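Local structure of benzoylformate Decarboxylase (4K9Q) at residues G25-T30 / N68-A73; A96-R101 / L109-E114; S126-R131 / F155-L160. The protein probably catalyses the thiamine diphosphate-dependent decarboxylation of benzoylformate to benzaldehyde and carbon dioxide, with thiamine diphosphate and magnesium bound. All blocks are in the same frame, centred on the assembly; numbering follows the deposited sequence. Where two conformers were deposited one is given.

Interaction 1: G25-T30 / N68-A73; sequences GSTEET and NIHTGA. With TPP (thiamine diphosphate), chain D.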
loop_
_atom_site.group_PDB
_atom_site.type_symbol
_atom_site.label_atom_id
_atom_site.label_comp_id
_atom_site.label_asym_id
_atom_site.label_seq_id
_atom_site.Cartn_x
_atom_site.Cartn_y
_atom_site.Cartn_z
ATOM N N GLY A 25 -10.463 -9.315 -23.009
ATOM C CA GLY A 25 -9.137 -9.024 -23.523
ATOM C C GLY A 25 -8.398 -10.340 -23.680
ATOM O O GLY A 25 -8.927 -11.392 -23.327
ATOM N N SER A 26 -7.171 -10.289 -24.195
ATOM C CA SER A 26 -6.426 -11.501 -24.504
ATOM C C SER A 26 -6.174 -12.344 -23.262
ATOM O O SER A 26 -6.200 -13.573 -23.324
ATOM C CB SER A 26 -5.094 -11.165 -25.182
ATOM O OG SER A 26 -4.222 -10.508 -24.285
ATOM N N THR A 27 -5.940 -11.676 -22.135
ATOM C CA THR A 27 -5.593 -12.365 -20.892
ATOM C C THR A 27 -6.798 -13.005 -20.194
ATOM O O THR A 27 -6.638 -13.715 -19.196
ATOM C CB THR A 27 -4.875 -11.405 -19.918
ATOM O OG1 THR A 27 -5.646 -10.204 -19.788
ATOM C CG2 THR A 27 -3.508 -11.044 -20.456
ATOM N N GLU A 28 -7.996 -12.771 -20.735
ATOM C CA GLU A 28 -9.220 -13.376 -20.212
ATOM C C GLU A 28 -9.755 -14.495 -21.118
ATOM O O GLU A 28 -10.685 -15.208 -20.753
ATOM C CB GLU A 28 -10.311 -12.318 -20.038
ATOM C CG GLU A 28 -9.988 -11.239 -18.999
ATOM C CD GLU A 28 -8.829 -10.342 -19.416
ATOM O OE1 GLU A 28 -8.872 -9.813 -20.541
ATOM O OE2 GLU A 28 -7.875 -10.157 -18.624
ATOM N N GLU A 29 -9.192 -14.640 -22.310
ATOM C CA GLU A 29 -9.750 -15.606 -23.256
ATOM C C GLU A 29 -9.681 -17.057 -22.767
ATOM O O GLU A 29 -10.584 -17.845 -23.040
ATOM C CB GLU A 29 -9.102 -15.445 -24.631
ATOM C CG GLU A 29 -9.540 -14.158 -25.311
ATOM C CD GLU A 29 -9.046 -14.025 -26.733
ATOM O OE1 GLU A 29 -7.975 -14.574 -27.069
ATOM O OE2 GLU A 29 -9.750 -13.375 -27.520
ATOM N N THR A 30 -8.626 -17.406 -22.034
ATOM C CA THR A 30 -8.516 -18.760 -21.498
ATOM C C THR A 30 -9.562 -19.035 -20.407
ATOM O O THR A 30 -9.979 -20.174 -20.204
ATOM C CB THR A 30 -7.099 -19.035 -20.971
ATOM O OG1 THR A 30 -6.684 -17.950 -20.134
ATOM C CG2 THR A 30 -6.127 -19.144 -22.139
ATOM N N ASN A 68 -15.498 -9.544 -15.087
ATOM C CA ASN A 68 -14.286 -10.049 -15.729
ATOM C C ASN A 68 -13.765 -8.966 -16.662
ATOM O O ASN A 68 -14.397 -8.653 -17.675
ATOM C CB ASN A 68 -14.577 -11.343 -16.496
ATOM C CG ASN A 68 -13.318 -12.006 -17.041
ATOM O OD1 ASN A 68 -13.230 -12.297 -18.238
ATOM N ND2 ASN A 68 -12.345 -12.264 -16.167
ATOM N N ILE A 69 -12.628 -8.377 -16.302
ATOM C CA ILE A 69 -12.062 -7.290 -17.086
ATOM C C ILE A 69 -10.588 -7.520 -17.387
ATOM O O ILE A 69 -9.980 -8.478 -16.894
ATOM C CB ILE A 69 -12.310 -5.925 -16.417
ATOM C CG1 ILE A 69 -11.681 -5.878 -15.018
ATOM C CG2 ILE A 69 -13.815 -5.628 -16.353
ATOM C CD1 ILE A 69 -12.109 -4.645 -14.218
ATOM N N HIS A 70 -10.022 -6.643 -18.207
ATOM C CA HIS A 70 -8.746 -6.930 -18.846
ATOM C C HIS A 70 -7.573 -6.299 -18.115
ATOM O O HIS A 70 -7.266 -5.131 -18.321
ATOM C CB HIS A 70 -8.759 -6.434 -20.287
ATOM C CG HIS A 70 -7.472 -6.671 -21.019
ATOM N ND1 HIS A 70 -6.919 -7.925 -21.170
ATOM C CD2 HIS A 70 -6.637 -5.811 -21.648
ATOM C CE1 HIS A 70 -5.801 -7.828 -21.868
ATOM N NE2 HIS A 70 -5.614 -6.556 -22.178
ATOM N N THR A 71 -6.908 -7.102 -17.292
ATOM C CA THR A 71 -5.676 -6.709 -16.610
ATOM C C THR A 71 -5.738 -5.297 -15.980
ATOM O O THR A 71 -6.799 -4.872 -15.510
ATOM C CB THR A 71 -4.435 -6.992 -17.517
ATOM O OG1 THR A 71 -3.219 -6.777 -16.785
ATOM C CG2 THR A 71 -4.442 -6.151 -18.804
ATOM N N GLY A 72 -4.611 -4.599 -15.905
ATOM C CA GLY A 72 -4.566 -3.308 -15.228
ATOM C C GLY A 72 -5.318 -2.230 -15.986
ATOM O O GLY A 72 -5.861 -1.298 -15.387
ATOM N N ALA A 73 -5.345 -2.351 -17.312
ATOM C CA ALA A 73 -6.013 -1.360 -18.167
ATOM C C ALA A 73 -7.505 -1.320 -17.874
ATOM O O ALA A 73 -8.097 -0.254 -17.694
ATOM C CB ALA A 73 -5.792 -1.687 -19.643
HETATM N "N1'" TPP D . -10.124 -2.971 -22.303
HETATM C "C2'" TPP D . -9.100 -2.038 -22.257
HETATM C CM2 TPP D . -9.253 -0.782 -21.452
HETATM N "N3'" TPP D . -7.914 -2.255 -22.933
HETATM C "C4'" TPP D . -7.747 -3.402 -23.669
HETATM N "N4'" TPP D . -6.597 -3.611 -24.306
HETATM C "C5'" TPP D . -8.786 -4.330 -23.752
HETATM C "C6'" TPP D . -9.975 -4.127 -23.054
HETATM C "C7'" TPP D . -8.602 -5.590 -24.557
HETATM N N3 TPP D . -8.584 -5.450 -26.007
HETATM C C2 TPP D . -7.437 -5.453 -26.785
HETATM S S1 TPP D . -7.712 -5.316 -28.366
HETATM C C5 TPP D . -9.309 -5.259 -28.122
HETATM C C4 TPP D . -9.692 -5.351 -26.787
HETATM C CM4 TPP D . -11.109 -5.323 -26.272
HETATM C C6 TPP D . -10.167 -5.153 -29.351
HETATM C C7 TPP D . -9.963 -3.895 -30.180
HETATM O O7 TPP D . -11.028 -3.893 -31.103
HETATM P PA TPP D . -11.152 -2.767 -32.244
HETATM O O1A TPP D . -10.813 -1.432 -31.647
HETATM O O2A TPP D . -12.529 -2.770 -32.827
HETATM O O3A TPP D . -9.958 -3.109 -33.264
HETATM P PB TPP D . -9.846 -4.338 -34.296
HETATM O O1B TPP D . -9.037 -5.391 -33.611
HETATM O O2B TPP D . -9.120 -3.795 -35.507
HETATM O O3B TPP D . -11.195 -4.882 -34.638
#
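E28 OE2 is gripped by several donors. The backbone N of T71 gives it a weak bond across the contact, and the T27 hydroxyl meets it from above the carboxylate plane. G97 N adds another weak bond. The other oxygen, OE1, accepts from H70 ND1 over 2.8 Å. It uses its syn lone pair and lies close to the plane of the imidazole. The carboxylate itself stands nearly upright to the ring, with the two planes 80° apart. E28 reaches this place because its chain bends at chi2 (67°), which turns CD back toward H70.

H70 lies in the turn between strand 66-69 and helix 71-77 of the N-terminal cofactor-binding domain. This is the interface with the second subunit, whose S375 and S431 also bond the cofactor. The imidazole has a partner on each face. T71 CG2 sits over the centre of one, 3.5 Å above the plane. C7' of thiamine diphosphate lies over the opposite face, and its C4' comes obliquely to 3.3 Å from H70 CD2. G25 CA comes within 3.4 Å of H70 ND1. Replacing E28 by an alanine would probably leave H70 ND1 without this acceptor and the ring freer to turn.

With ND1 tied to the carboxylate, H70 NE2 lies 3.8 Å from N4' of thiamine diphosphate. The bond is likely to fix the rotation of the imidazole beside the aminopyrimidine.

Interaction 2: A96-R101 / L109-E114; sequences AGQQTR and LLTNIE
The side-chain amide of Q98 pairs with the backbone of N112 through two hydrogen bonds, and this is the tight part of the contact. N112 N donates to Q98 OE1 over 2.8 Å, and the bond is nearly straight at 169°. In return, Q98 NE2 donates to N112 O over 3.0 Å. N112 O lies almost in the plane of the Q98 amide, though the donor is tilted from the plane of the N112 carbonyl. Q98 CG is anti to the backbone N, and the chain then bends at chi2 (64°) to carry CD toward N112. Q98 OE1 has a second donor in Q99 N, and both donors lie in its carbonyl plane. Q98 NE2 has a second acceptor in E128 OE1. Neither end of the amide depends on one partner.

Q98 ends strand 93-98 of the parallel sheet in the N-terminal cofactor-binding domain. The chain then makes a loop, and 109-114 returns beside the end of the strand without forming a strand of its own. N112 is the centre of an inverse gamma turn. The side chain of L110, just before this turn, lies about 5 Å from thiamine diphosphate.

Q99 holds the start of the returning segment. Its NE2 meets L109 O at 3.0 Å, nearly along the C=O axis, and also donates to Y278 O of the second subunit. T111 OG1 rests 3.7 Å from Q99 CG, but its polar partner is P108 O.

The looser side lies toward G97. G97 and N112 do not touch directly. A water bridges them, donating to G97 O over 3.0 Å and accepting from N112 ND2 over 2.8 Å.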
loop_
_atom_site.group_PDB
_atom_site.type_symbol
_atom_site.label_atom_id
_atom_site.label_comp_id
_atom_site.label_asym_id
_atom_site.label_seq_id
_atom_site.Cartn_x
_atom_site.Cartn_y
_atom_site.Cartn_z
ATOM N N ALA A 96 -9.722 -9.924 -12.883
ATOM C CA ALA A 96 -9.022 -9.431 -14.061
ATOM C C ALA A 96 -7.975 -10.446 -14.483
ATOM O O ALA A 96 -7.250 -10.979 -13.644
ATOM C CB ALA A 96 -8.362 -8.095 -13.778
ATOM N N GLY A 97 -7.887 -10.715 -15.781
ATOM C CA GLY A 97 -6.813 -11.549 -16.280
ATOM C C GLY A 97 -5.480 -10.881 -16.010
ATOM O O GLY A 97 -5.390 -9.659 -15.856
ATOM N N GLN A 98 -4.445 -11.699 -15.943
ATOM C CA GLN A 98 -3.080 -11.265 -15.715
ATOM C C GLN A 98 -2.218 -11.952 -16.771
ATOM O O GLN A 98 -2.617 -12.995 -17.321
ATOM C CB GLN A 98 -2.650 -11.693 -14.307
ATOM C CG GLN A 98 -1.160 -11.517 -13.955
ATOM C CD GLN A 98 -0.718 -10.054 -13.956
ATOM O OE1 GLN A 98 -0.615 -9.435 -15.019
ATOM N NE2 GLN A 98 -0.453 -9.499 -12.767
ATOM N N GLN A 99 -1.058 -11.371 -17.079
ATOM C CA GLN A 99 -0.129 -11.990 -18.025
ATOM C C GLN A 99 0.259 -13.387 -17.550
ATOM O O GLN A 99 0.168 -13.699 -16.366
ATOM C CB GLN A 99 1.111 -11.114 -18.246
ATOM C CG GLN A 99 1.034 -10.250 -19.512
ATOM C CD GLN A 99 1.215 -11.068 -20.798
ATOM O OE1 GLN A 99 1.089 -12.299 -20.803
ATOM N NE2 GLN A 99 1.511 -10.379 -21.897
ATOM N N THR A 100 0.687 -14.223 -18.488
ATOM C CA THR A 100 1.046 -15.593 -18.171
ATOM C C THR A 100 2.221 -15.681 -17.186
ATOM O O THR A 100 3.187 -14.911 -17.277
ATOM C CB THR A 100 1.382 -16.382 -19.451
ATOM O OG1 THR A 100 1.966 -17.630 -19.082
ATOM C CG2 THR A 100 2.366 -15.605 -20.312
ATOM N N ARG A 101 2.147 -16.632 -16.253
ATOM C CA ARG A 101 3.257 -16.852 -15.320
ATOM C C ARG A 101 4.560 -17.144 -16.071
ATOM O O ARG A 101 5.646 -16.994 -15.512
ATOM C CB ARG A 101 2.967 -18.004 -14.340
ATOM C CG ARG A 101 1.837 -17.735 -13.364
ATOM C CD ARG A 101 1.701 -18.860 -12.306
ATOM N NE ARG A 101 0.360 -18.815 -11.727
ATOM C CZ ARG A 101 0.059 -18.263 -10.554
ATOM N NH1 ARG A 101 -1.204 -18.252 -10.144
ATOM N NH2 ARG A 101 1.015 -17.725 -9.795
ATOM N N LEU A 109 4.096 -6.540 -21.968
ATOM C CA LEU A 109 2.930 -5.699 -22.191
ATOM C C LEU A 109 1.718 -6.248 -21.456
ATOM O O LEU A 109 1.502 -7.461 -21.416
ATOM C CB LEU A 109 2.619 -5.608 -23.684
ATOM C CG LEU A 109 1.577 -4.566 -24.068
ATOM C CD1 LEU A 109 2.162 -3.177 -23.951
ATOM C CD2 LEU A 109 1.066 -4.849 -25.478
ATOM N N LEU A 110 0.947 -5.344 -20.859
ATOM C CA LEU A 110 -0.339 -5.681 -20.242
ATOM C C LEU A 110 -0.210 -6.562 -18.993
ATOM O O LEU A 110 -1.150 -7.244 -18.584
ATOM C CB LEU A 110 -1.324 -6.237 -21.280
ATOM C CG LEU A 110 -1.830 -5.132 -22.232
ATOM C CD1 LEU A 110 -2.302 -5.679 -23.563
ATOM C CD2 LEU A 110 -2.927 -4.289 -21.578
ATOM N N THR A 111 0.962 -6.518 -18.371
ATOM C CA THR A 111 1.104 -7.043 -17.024
ATOM C C THR A 111 0.420 -6.097 -16.044
ATOM O O THR A 111 0.597 -4.877 -16.103
ATOM C CB THR A 111 2.576 -7.183 -16.617
ATOM O OG1 THR A 111 3.209 -8.132 -17.473
ATOM C CG2 THR A 111 2.688 -7.661 -15.180
ATOM N N ASN A 112 -0.369 -6.663 -15.145
ATOM C CA ASN A 112 -0.972 -5.860 -14.106
ATOM C C ASN A 112 0.028 -5.811 -12.956
ATOM O O ASN A 112 0.021 -6.670 -12.071
ATOM C CB ASN A 112 -2.304 -6.471 -13.677
ATOM C CG ASN A 112 -3.150 -5.508 -12.882
ATOM O OD1 ASN A 112 -2.732 -4.376 -12.608
ATOM N ND2 ASN A 112 -4.357 -5.942 -12.518
ATOM N N ILE A 113 0.914 -4.818 -13.000
ATOM C CA ILE A 113 2.058 -4.767 -12.086
ATOM C C ILE A 113 1.596 -4.451 -10.665
ATOM O O ILE A 113 0.809 -3.529 -10.470
ATOM C CB ILE A 113 3.099 -3.747 -12.586
ATOM C CG1 ILE A 113 3.615 -4.160 -13.970
ATOM C CG2 ILE A 113 4.248 -3.611 -11.588
ATOM C CD1 ILE A 113 4.387 -3.082 -14.711
ATOM N N GLU A 114 2.076 -5.220 -9.680
ATOM C CA GLU A 114 1.572 -5.108 -8.308
ATOM C C GLU A 114 0.046 -5.079 -8.301
ATOM O O GLU A 114 -0.572 -4.203 -7.685
ATOM C CB GLU A 114 2.108 -3.854 -7.602
ATOM C CG GLU A 114 3.573 -3.899 -7.267
ATOM C CD GLU A 114 3.909 -3.215 -5.935
ATOM O OE1 GLU A 114 3.184 -2.282 -5.502
ATOM O OE2 GLU A 114 4.915 -3.622 -5.312
HETATM O O HOH W 1 -4.881 -8.647 -13.059
#

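Interaction 3: S126-R131 / F155-L160; sequences SYEPAR and FLSLPL
Strands 126-127 and 154-159 run parallel; the touching parts are 29° apart in direction. S126 lies beside F155 and Y127 beside L156. Y127 makes both backbone bonds: its N donates to F155 O, and its O accepts from S157 N at 2.9 Å with an angle of 170°. CA-H...O contacts accompany these bonds, such as S126 CA to F155 O at 3.2 Å. The pairing stops at P129, which has no N-H to offer. Its CD lies 3.3 Å from S157 O instead, and that buried oxygen has no polar partner.

The two strands belong to a beta-alpha-beta crossover unit. Helix 135-147 connects them, and strand 126-127 is the outermost on this side of the sheet within the chain.

S126 and F155 share one face of the sheet. There, S126 CB meets the edge of the F155 ring at CD2. Y127 and L156 share the other face, where Y127 CB touches L156 CD2 at 4.0 Å. Farther on, P129 CG packs against L158 CD2 at the same separation. L156 and L158 also touch F139 of the connecting helix.

The side-chain hydrogen bond is between E128 and S157. E128 CG is anti to the backbone N (chi1 -172°), and the chain stays extended beyond it. E128 OE1 takes the S157 hydroxyl on its anti lone pair, in a very short bond of 2.5 Å from OG. That oxygen thus has two donors, the other being the Q98 amide. Beyond the strand, R131 forms a salt bridge with E102 of the third subunit.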
loop_
_atom_site.group_PDB
_atom_site.type_symbol
_atom_site.label_atom_id
_atom_site.label_comp_id
_atom_site.label_asym_id
_atom_site.label_seq_id
_atom_site.Cartn_x
_atom_site.Cartn_y
_atom_site.Cartn_z
ATOM N N SER A 126 -7.764 -8.325 -1.871
ATOM C CA SER A 126 -7.207 -8.374 -3.217
ATOM C C SER A 126 -6.089 -9.405 -3.236
ATOM O O SER A 126 -5.261 -9.477 -2.323
ATOM C CB SER A 126 -6.695 -6.997 -3.648
ATOM O OG SER A 126 -5.704 -6.531 -2.756
ATOM N N TYR A 127 -6.071 -10.227 -4.277
ATOM C CA TYR A 127 -5.198 -11.401 -4.255
ATOM C C TYR A 127 -4.825 -11.891 -5.643
ATOM O O TYR A 127 -5.630 -11.830 -6.572
ATOM C CB TYR A 127 -5.935 -12.523 -3.526
ATOM C CG TYR A 127 -5.098 -13.658 -2.995
ATOM C CD1 TYR A 127 -4.165 -13.448 -1.986
ATOM C CD2 TYR A 127 -5.293 -14.955 -3.451
ATOM C CE1 TYR A 127 -3.420 -14.502 -1.471
ATOM C CE2 TYR A 127 -4.557 -16.011 -2.945
ATOM C CZ TYR A 127 -3.622 -15.779 -1.958
ATOM O OH TYR A 127 -2.891 -16.834 -1.454
ATOM N N GLU A 128 -3.613 -12.416 -5.762
ATOM C CA GLU A 128 -3.175 -13.116 -6.970
ATOM C C GLU A 128 -2.702 -14.504 -6.533
ATOM O O GLU A 128 -1.660 -14.618 -5.890
ATOM C CB GLU A 128 -2.040 -12.337 -7.632
ATOM C CG GLU A 128 -1.591 -12.844 -9.005
ATOM C CD GLU A 128 -0.727 -11.817 -9.744
ATOM O OE1 GLU A 128 -1.290 -10.998 -10.501
ATOM O OE2 GLU A 128 0.515 -11.820 -9.568
ATOM N N PRO A 129 -3.475 -15.564 -6.851
ATOM C CA PRO A 129 -3.159 -16.897 -6.300
ATOM C C PRO A 129 -1.704 -17.326 -6.523
ATOM O O PRO A 129 -1.111 -17.048 -7.572
ATOM C CB PRO A 129 -4.122 -17.822 -7.061
ATOM C CG PRO A 129 -5.313 -16.940 -7.317
ATOM C CD PRO A 129 -4.705 -15.592 -7.664
ATOM N N ALA A 130 -1.140 -18.009 -5.530
ATOM C CA ALA A 130 0.271 -18.376 -5.543
ATOM C C ALA A 130 0.575 -19.547 -6.484
ATOM O O ALA A 130 1.730 -19.816 -6.772
ATOM C CB ALA A 130 0.753 -18.703 -4.118
ATOM N N ARG A 131 -0.460 -20.237 -6.951
ATOM C CA ARG A 131 -0.298 -21.303 -7.945
ATOM C C ARG A 131 -1.661 -21.611 -8.579
ATOM O O ARG A 131 -2.702 -21.253 -8.023
ATOM C CB ARG A 131 0.307 -22.554 -7.302
ATOM C CG ARG A 131 -0.494 -23.037 -6.150
ATOM C CD ARG A 131 0.196 -24.111 -5.310
ATOM N NE ARG A 131 -0.819 -24.633 -4.416
ATOM C CZ ARG A 131 -0.929 -25.897 -4.044
ATOM N NH1 ARG A 131 -0.043 -26.797 -4.460
ATOM N NH2 ARG A 131 -1.925 -26.247 -3.244
ATOM N N PHE A 155 -11.154 -8.542 -5.123
ATOM C CA PHE A 155 -10.452 -8.560 -6.404
ATOM C C PHE A 155 -9.503 -9.747 -6.513
ATOM O O PHE A 155 -8.684 -9.977 -5.614
ATOM C CB PHE A 155 -9.659 -7.266 -6.610
ATOM C CG PHE A 155 -8.771 -7.293 -7.826
ATOM C CD1 PHE A 155 -9.327 -7.267 -9.099
ATOM C CD2 PHE A 155 -7.391 -7.368 -7.706
ATOM C CE1 PHE A 155 -8.521 -7.298 -10.236
ATOM C CE2 PHE A 155 -6.577 -7.394 -8.848
ATOM C CZ PHE A 155 -7.148 -7.374 -10.109
ATOM N N LEU A 156 -9.621 -10.495 -7.615
ATOM C CA LEU A 156 -8.670 -11.563 -7.944
ATOM C C LEU A 156 -7.971 -11.267 -9.268
ATOM O O LEU A 156 -8.631 -10.955 -10.266
ATOM C CB LEU A 156 -9.391 -12.909 -8.080
ATOM C CG LEU A 156 -10.088 -13.476 -6.842
ATOM C CD1 LEU A 156 -10.809 -14.765 -7.209
ATOM C CD2 LEU A 156 -9.072 -13.712 -5.736
ATOM N N SER A 157 -6.647 -11.379 -9.265
ATOM C CA SER A 157 -5.820 -11.265 -10.451
ATOM C C SER A 157 -5.427 -12.678 -10.861
ATOM O O SER A 157 -4.809 -13.404 -10.078
ATOM C CB SER A 157 -4.574 -10.440 -10.118
ATOM O OG SER A 157 -3.671 -10.418 -11.204
ATOM N N LEU A 158 -5.768 -13.061 -12.089
ATOM C CA LEU A 158 -5.717 -14.458 -12.513
ATOM C C LEU A 158 -4.853 -14.666 -13.767
ATOM O O LEU A 158 -5.286 -14.398 -14.883
ATOM C CB LEU A 158 -7.154 -14.964 -12.731
ATOM C CG LEU A 158 -8.014 -14.844 -11.453
ATOM C CD1 LEU A 158 -9.478 -14.878 -11.749
ATOM C CD2 LEU A 158 -7.641 -15.910 -10.436
ATOM N N PRO A 159 -3.613 -15.131 -13.582
ATOM C CA PRO A 159 -2.727 -15.373 -14.734
ATOM C C PRO A 159 -3.360 -16.297 -15.785
ATOM O O PRO A 159 -3.929 -17.324 -15.436
ATOM C CB PRO A 159 -1.502 -16.030 -14.092
ATOM C CG PRO A 159 -1.463 -15.438 -12.711
ATOM C CD PRO A 159 -2.912 -15.312 -12.294
ATOM N N LEU A 160 -3.227 -15.946 -17.059
ATOM C CA LEU A 160 -4.021 -16.579 -18.117
ATOM C C LEU A 160 -3.709 -18.055 -18.309
ATOM O O LEU A 160 -4.547 -18.817 -18.794
ATOM C CB LEU A 160 -3.835 -15.827 -19.442
ATOM C CG LEU A 160 -2.446 -15.928 -20.074
ATOM C CD1 LEU A 160 -2.427 -17.078 -21.075
ATOM C CD2 LEU A 160 -2.092 -14.617 -20.760
#

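Overall arrangement
All three contacts are buried and reach the same parallel sheet. Interaction 3 is regular strand pairing at the sheet's edge, with apolar side chains toward a helix. Interactions 1 and 2 use side-chain groups at the ends of strands 66-69 and 93-98. Interaction 1 touches the cofactor directly, while interaction 2 approaches it through L110. The contacts are linked by polar bonds: T71 OG1 to L110 O joins interactions 1 and 2, R101 NH1 to P129 O joins 2 and 3, and T30 OG1 to L160 O joins 1 and 3. Interaction 1 faces the second subunit, interaction 3 the third, and interaction 2 both.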